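Local coordinates for protein histidine acid phosphatase (Bifidobacterium longum subsp. infantis, PDB 6RXD) that probably removes phosphate groups from inositol hexakisphosphate and lower inositol phosphates, as a histidine acid phytase of the MINPP subfamily, at residues I37-M42 with A393-A398; I133-S138 with K179-N184. One frame throughout, in Å; residues are numbered along the deposited sequence.

Contact 1: residues I37-M42 with A393-A398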
loop_
_atom_site.group_PDB
_atom_site.type_symbol
_atom_site.label_atom_id
_atom_site.label_comp_id
_atom_site.label_asym_id
_atom_site.label_seq_id
_atom_site.Cartn_x
_atom_site.Cartn_y
_atom_site.Cartn_z
ATOM N N ILE A 37 -7.713 -24.806 -10.520
ATOM C CA ILE A 37 -6.755 -24.815 -11.634
ATOM C C ILE A 37 -5.741 -23.658 -11.617
ATOM O O ILE A 37 -4.718 -23.724 -12.292
ATOM C CB ILE A 37 -7.443 -24.822 -13.010
ATOM C CG1 ILE A 37 -8.357 -23.602 -13.164
ATOM C CG2 ILE A 37 -8.232 -26.118 -13.215
ATOM C CD1 ILE A 37 -8.735 -23.316 -14.620
ATOM N N TYR A 38 -6.020 -22.592 -10.869
ATOM C CA TYR A 38 -5.143 -21.427 -10.914
ATOM C C TYR A 38 -5.380 -20.538 -9.707
ATOM O O TYR A 38 -6.485 -20.502 -9.165
ATOM C CB TYR A 38 -5.397 -20.642 -12.219
ATOM C CG TYR A 38 -4.480 -19.454 -12.427
ATOM C CD1 TYR A 38 -3.134 -19.633 -12.760
ATOM C CD2 TYR A 38 -4.961 -18.152 -12.307
ATOM C CE1 TYR A 38 -2.287 -18.536 -12.946
ATOM C CE2 TYR A 38 -4.131 -17.060 -12.498
ATOM C CZ TYR A 38 -2.804 -17.252 -12.806
ATOM O OH TYR A 38 -1.993 -16.142 -12.984
ATOM N N THR A 39 -4.347 -19.825 -9.277
ATOM C CA THR A 39 -4.560 -18.742 -8.319
ATOM C C THR A 39 -3.616 -17.591 -8.628
ATOM O O THR A 39 -2.592 -17.791 -9.272
ATOM C CB THR A 39 -4.380 -19.218 -6.866
ATOM O OG1 THR A 39 -4.802 -18.181 -5.965
ATOM C CG2 THR A 39 -2.920 -19.592 -6.579
ATOM N N GLU A 40 -3.950 -16.378 -8.197
ATOM C CA GLU A 40 -3.053 -15.257 -8.469
ATOM C C GLU A 40 -3.271 -14.128 -7.487
ATOM O O GLU A 40 -4.283 -14.078 -6.799
ATOM C CB GLU A 40 -3.233 -14.739 -9.894
ATOM C CG GLU A 40 -4.619 -14.214 -10.175
ATOM C CD GLU A 40 -4.732 -13.624 -11.551
ATOM O OE1 GLU A 40 -3.742 -13.043 -12.043
ATOM O OE2 GLU A 40 -5.817 -13.756 -12.156
ATOM N N SER A 41 -2.306 -13.220 -7.434
ATOM C CA SER A 41 -2.343 -12.168 -6.429
ATOM C C SER A 41 -1.630 -10.919 -6.895
ATOM O O SER A 41 -0.789 -10.956 -7.797
ATOM C CB SER A 41 -1.660 -12.662 -5.157
ATOM O OG SER A 41 -0.265 -12.737 -5.368
ATOM N N MET A 42 -1.969 -9.797 -6.274
ATOM C CA MET A 42 -1.067 -8.654 -6.289
ATOM C C MET A 42 -1.109 -8.083 -4.886
ATOM O O MET A 42 -2.188 -7.864 -4.325
ATOM C CB MET A 42 -1.487 -7.602 -7.323
ATOM C CG MET A 42 -0.504 -6.424 -7.447
ATOM S SD MET A 42 -0.723 -5.124 -6.194
ATOM C CE MET A 42 -2.309 -4.426 -6.687
ATOM N N ALA A 393 0.147 -20.407 -10.801
ATOM C CA ALA A 393 0.005 -19.232 -9.935
ATOM C C ALA A 393 0.907 -18.095 -10.366
ATOM O O ALA A 393 2.035 -18.316 -10.817
ATOM C CB ALA A 393 0.290 -19.607 -8.465
ATOM N N THR A 394 0.408 -16.868 -10.218
ATOM C CA THR A 394 1.228 -15.694 -10.449
ATOM C C THR A 394 1.097 -14.833 -9.210
ATOM O O THR A 394 -0.003 -14.373 -8.896
ATOM C CB THR A 394 0.758 -14.917 -11.691
ATOM O OG1 THR A 394 0.722 -15.805 -12.821
ATOM C CG2 THR A 394 1.709 -13.769 -11.992
ATOM N N PHE A 395 2.205 -14.658 -8.486
ATOM C CA PHE A 395 2.224 -13.854 -7.262
ATOM C C PHE A 395 3.003 -12.566 -7.530
ATOM O O PHE A 395 4.200 -12.608 -7.838
ATOM C CB PHE A 395 2.883 -14.627 -6.111
ATOM C CG PHE A 395 2.156 -15.894 -5.715
ATOM C CD1 PHE A 395 0.794 -15.881 -5.449
ATOM C CD2 PHE A 395 2.846 -17.091 -5.604
ATOM C CE1 PHE A 395 0.130 -17.055 -5.071
ATOM C CE2 PHE A 395 2.197 -18.265 -5.233
ATOM C CZ PHE A 395 0.834 -18.247 -4.961
ATOM N N ARG A 396 2.321 -11.425 -7.425
ATOM C CA ARG A 396 2.891 -10.132 -7.814
ATOM C C ARG A 396 3.030 -9.219 -6.607
ATOM O O ARG A 396 2.174 -9.235 -5.716
ATOM C CB ARG A 396 1.976 -9.419 -8.820
ATOM C CG ARG A 396 1.620 -10.200 -10.081
ATOM C CD ARG A 396 0.478 -9.492 -10.775
ATOM N NE ARG A 396 0.007 -10.169 -11.990
ATOM C CZ ARG A 396 -0.936 -11.104 -12.008
ATOM N NH1 ARG A 396 -1.510 -11.496 -10.877
ATOM N NH2 ARG A 396 -1.307 -11.649 -13.164
ATOM N N PHE A 397 4.090 -8.408 -6.609
ATOM C CA PHE A 397 4.420 -7.538 -5.478
ATOM C C PHE A 397 4.720 -6.133 -5.955
ATOM O O PHE A 397 5.526 -5.939 -6.860
ATOM C CB PHE A 397 5.597 -8.129 -4.692
ATOM C CG PHE A 397 5.285 -9.482 -4.147
ATOM C CD1 PHE A 397 4.743 -9.620 -2.881
ATOM C CD2 PHE A 397 5.416 -10.613 -4.955
ATOM C CE1 PHE A 397 4.389 -10.861 -2.392
ATOM C CE2 PHE A 397 5.062 -11.862 -4.479
ATOM C CZ PHE A 397 4.546 -11.993 -3.202
ATOM N N ALA A 398 4.043 -5.153 -5.361
ATOM C CA ALA A 398 4.065 -3.802 -5.896
ATOM C C ALA A 398 3.816 -2.759 -4.810
ATOM O O ALA A 398 4.367 -2.857 -3.719
ATOM C CB ALA A 398 3.048 -3.671 -7.050
HETATM O O HOH W 1 1.240 -11.167 -4.043
#
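Glu40 and Arg396 lie on the same face of two parallel neighbouring strands, and their side chains cross there with the carboxylate and guanidinium planes turned 38° apart. The extended arginine chain brings its two terminal nitrogens to a single oxygen: NH1 and NH2 of Arg396 both stand 3.0 Å from OE1 of Glu40, an end-on salt bridge made in the guanidinium plane. Glu40 CG sits between its own backbone N and carbonyl carbon (chi1 62°), which sets the start of the carboxylate arm. NH1 of Arg396 has a further bond, 3.2 Å to Ser41 O. That carbonyl is gripped from opposite faces of its plane, since the backbone N of Arg396 also donates to it, so the guanidinium is tied to the sheet as well as to the acid. Asp377 gives Arg396 NH2 a second carboxylate, which probably stabilises its positive charge. Thr394 CG2 rests over the centre of one guanidinium face, 3.7 Å above its plane. The OG1 branch of the same threonine forms a 2.7 Å hydrogen bond with Tyr38 OH, the phenol being met at its edge. On the opposite face of the sheet Thr39 CG2 packs on Ala393 CB at 3.7 Å. Ser41 OG lies there at the edge of the Phe395 ring, 3.3 Å from CD1, and a water joins it to Arg396 O. The two buried strands belong to the mixed sheet of the histidine phosphatase (branch 2) domain, with helices on both faces: helix 372-386 covers Glu40 and Arg396, and helix 120-129 packs Phe123 against Thr39, Ala393 and Phe395. Strand 445-453 runs antiparallel along the other side of strand 34-44 from strand 391-398, where Ile37 and Tyr38 together oppose Val450 in a classic beta bulge.

Contact 2: residues I133-S138 with K179-N184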
loop_
_atom_site.group_PDB
_atom_site.type_symbol
_atom_site.label_atom_id
_atom_site.label_comp_id
_atom_site.label_asym_id
_atom_site.label_seq_id
_atom_site.Cartn_x
_atom_site.Cartn_y
_atom_site.Cartn_z
ATOM N N ILE A 133 5.154 -21.866 -10.710
ATOM C CA ILE A 133 4.745 -20.653 -10.005
ATOM C C ILE A 133 5.555 -19.469 -10.528
ATOM O O ILE A 133 6.782 -19.548 -10.627
ATOM C CB ILE A 133 5.010 -20.805 -8.498
ATOM C CG1 ILE A 133 4.153 -21.933 -7.912
ATOM C CG2 ILE A 133 4.755 -19.496 -7.753
ATOM C CD1 ILE A 133 4.463 -22.244 -6.454
ATOM N N ALA A 134 4.885 -18.372 -10.869
ATOM C CA ALA A 134 5.597 -17.174 -11.331
ATOM C C ALA A 134 5.569 -16.102 -10.262
ATOM O O ALA A 134 4.494 -15.711 -9.814
ATOM C CB ALA A 134 4.981 -16.645 -12.626
ATOM N N TYR A 135 6.747 -15.642 -9.846
ATOM C CA TYR A 135 6.855 -14.527 -8.909
ATOM C C TYR A 135 7.215 -13.277 -9.689
ATOM O O TYR A 135 8.098 -13.313 -10.546
ATOM C CB TYR A 135 7.951 -14.810 -7.875
ATOM C CG TYR A 135 7.558 -15.793 -6.796
ATOM C CD1 TYR A 135 6.755 -15.395 -5.736
ATOM C CD2 TYR A 135 8.003 -17.111 -6.825
ATOM C CE1 TYR A 135 6.395 -16.278 -4.741
ATOM C CE2 TYR A 135 7.640 -18.011 -5.825
ATOM C CZ TYR A 135 6.840 -17.578 -4.790
ATOM O OH TYR A 135 6.469 -18.442 -3.787
ATOM N N GLN A 136 6.532 -12.172 -9.410
ATOM C CA GLN A 136 6.813 -10.927 -10.115
ATOM C C GLN A 136 6.879 -9.766 -9.155
ATOM O O GLN A 136 6.182 -9.755 -8.144
ATOM C CB GLN A 136 5.726 -10.632 -11.152
ATOM C CG GLN A 136 5.602 -11.698 -12.227
ATOM C CD GLN A 136 4.545 -11.362 -13.267
ATOM O OE1 GLN A 136 3.864 -10.337 -13.178
ATOM N NE2 GLN A 136 4.402 -12.234 -14.254
ATOM N N SER A 137 7.723 -8.789 -9.476
ATOM C CA SER A 137 7.700 -7.520 -8.757
ATOM C C SER A 137 7.881 -6.346 -9.714
ATOM O O SER A 137 8.167 -6.533 -10.888
ATOM C CB SER A 137 8.754 -7.496 -7.649
ATOM O OG SER A 137 9.924 -6.846 -8.081
ATOM N N SER A 138 7.679 -5.132 -9.205
ATOM C CA SER A 138 7.877 -3.932 -9.996
ATOM C C SER A 138 9.355 -3.752 -10.317
ATOM O O SER A 138 9.710 -3.036 -11.256
ATOM C CB SER A 138 7.399 -2.723 -9.201
ATOM O OG SER A 138 8.154 -2.607 -8.010
ATOM N N LYS A 179 16.364 -13.577 -7.158
ATOM C CA LYS A 179 16.524 -14.266 -8.443
ATOM C C LYS A 179 15.251 -14.901 -9.009
ATOM O O LYS A 179 15.171 -15.167 -10.210
ATOM C CB LYS A 179 17.630 -15.330 -8.352
ATOM C CG LYS A 179 17.286 -16.498 -7.430
ATOM C CD LYS A 179 18.314 -17.636 -7.529
ATOM C CE LYS A 179 19.667 -17.218 -6.974
ATOM N NZ LYS A 179 19.614 -16.937 -5.508
ATOM N N ASP A 180 14.263 -15.154 -8.159
ATOM C CA ASP A 180 13.043 -15.802 -8.625
ATOM C C ASP A 180 12.002 -14.817 -9.134
ATOM O O ASP A 180 10.958 -15.225 -9.648
ATOM C CB ASP A 180 12.440 -16.679 -7.523
ATOM C CG ASP A 180 13.287 -17.893 -7.213
ATOM O OD1 ASP A 180 14.135 -18.266 -8.049
ATOM O OD2 ASP A 180 13.096 -18.487 -6.135
ATOM N N PHE A 181 12.292 -13.526 -9.003
ATOM C CA PHE A 181 11.308 -12.489 -9.307
ATOM C C PHE A 181 11.474 -11.841 -10.672
ATOM O O PHE A 181 12.490 -11.214 -10.951
ATOM C CB PHE A 181 11.306 -11.440 -8.189
ATOM C CG PHE A 181 10.695 -11.949 -6.924
ATOM C CD1 PHE A 181 9.360 -11.704 -6.647
ATOM C CD2 PHE A 181 11.424 -12.750 -6.062
ATOM C CE1 PHE A 181 8.770 -12.209 -5.502
ATOM C CE2 PHE A 181 10.841 -13.261 -4.912
ATOM C CZ PHE A 181 9.508 -12.996 -4.644
ATOM N N GLN A 182 10.463 -12.014 -11.518
ATOM C CA GLN A 182 10.424 -11.386 -12.833
ATOM C C GLN A 182 9.990 -9.928 -12.706
ATOM O O GLN A 182 8.957 -9.636 -12.123
ATOM C CB GLN A 182 9.423 -12.127 -13.712
ATOM C CG GLN A 182 9.119 -11.449 -15.037
ATOM C CD GLN A 182 10.238 -11.598 -16.036
ATOM O OE1 GLN A 182 11.223 -12.288 -15.781
ATOM N NE2 GLN A 182 10.100 -10.940 -17.182
ATOM N N LYS A 183 10.774 -9.010 -13.258
ATOM C CA LYS A 183 10.392 -7.602 -13.234
ATOM C C LYS A 183 9.291 -7.342 -14.262
ATOM O O LYS A 183 9.423 -7.708 -15.437
ATOM C CB LYS A 183 11.619 -6.721 -13.497
ATOM C CG LYS A 183 12.624 -6.738 -12.352
ATOM C CD LYS A 183 13.767 -5.745 -12.573
ATOM C CE LYS A 183 14.686 -6.179 -13.708
ATOM N NZ LYS A 183 15.924 -5.336 -13.732
ATOM N N ASN A 184 8.186 -6.752 -13.811
ATOM C CA ASN A 184 7.082 -6.415 -14.710
ATOM C C ASN A 184 6.511 -5.039 -14.388
ATOM O O ASN A 184 5.412 -4.923 -13.842
ATOM C CB ASN A 184 5.972 -7.472 -14.629
ATOM C CG ASN A 184 5.037 -7.429 -15.819
ATOM O OD1 ASN A 184 4.981 -6.432 -16.549
ATOM N ND2 ASN A 184 4.291 -8.507 -16.021
HETATM O O HOH W 2 9.240 -16.408 -11.328
#
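Gln136 meets Gln182 with its CB and CG and Asn184 with its OE1. Its CB lies 3.5 Å from the carbonyl oxygen of Gln182. The next atom, CG, packs on the CB of Gln182 at 4.1 Å, the two glutamine side chains crossing obliquely. From there the chain stays extended (chi2 -178°), and CD comes alongside the Asn184 amide, the two side chains lying side by side and pointing the same way. At the tip, OE1 of Gln136 accepts a weak hydrogen bond of 3.4 Å from ND2 of Asn184, with the amide planes 53° apart. The firmer grip belongs to the backbone, in the alternating pattern of parallel strands, and adds the short strand 181-183 next to 132-137 in the mixed sheet: Gln182 N donates to Tyr135 O at 2.9 Å, Ser137 N to Gln182 O at 3.0 Å, and Asn184 N to Ser137 O at 2.9 Å. This last bond holds Asn184 at the N-cap position, just before helix 185-188. At the other end the aromatic residues meet. Tyr135 CB sits over one face of the Phe181 ring, 3.8 Å from its centroid, in a CH-pi contact, while the two rings pack obliquely, with planes 46° apart. A water links Tyr135 N to Asp180 O, accepting from the first and donating to the second at 2.7 Å. The chemistry therefore divides: directional backbone bonds fix the pairing, and the amide tips are joined by one weak bond. Asp180, brought up beside Phe181, has OD2 close to Glu151 OE1. Two carboxylates so near would tend to repel without a cation or proton between them, consistent with the zinc both bind in a crystal structure of this protein, though none is bound to this chain here.

From the N terminus the chain first lays down strand 34-44, and contact 1 closes only after some 350 residues, about half of them helical, when strand 391-398 returns parallel beside it. Contact 2 is nested inside that loop: it closes about 40 residues, including helix 141-157, by bringing 181-183 alongside strand 132-137. The two meet because strands 391-398 and 132-137 are themselves neighbours, probably joined by hydrogen bonds from Phe395 to Ala134 and Gln136. Four strands thus follow one another in space as 34-44, 391-398, 132-137 and 181-183, all parallel. Contact 1 ties strand 391-398 to strand 34-44, and contact 2 extends the sheet toward the Glu151 and Asp180 zinc site.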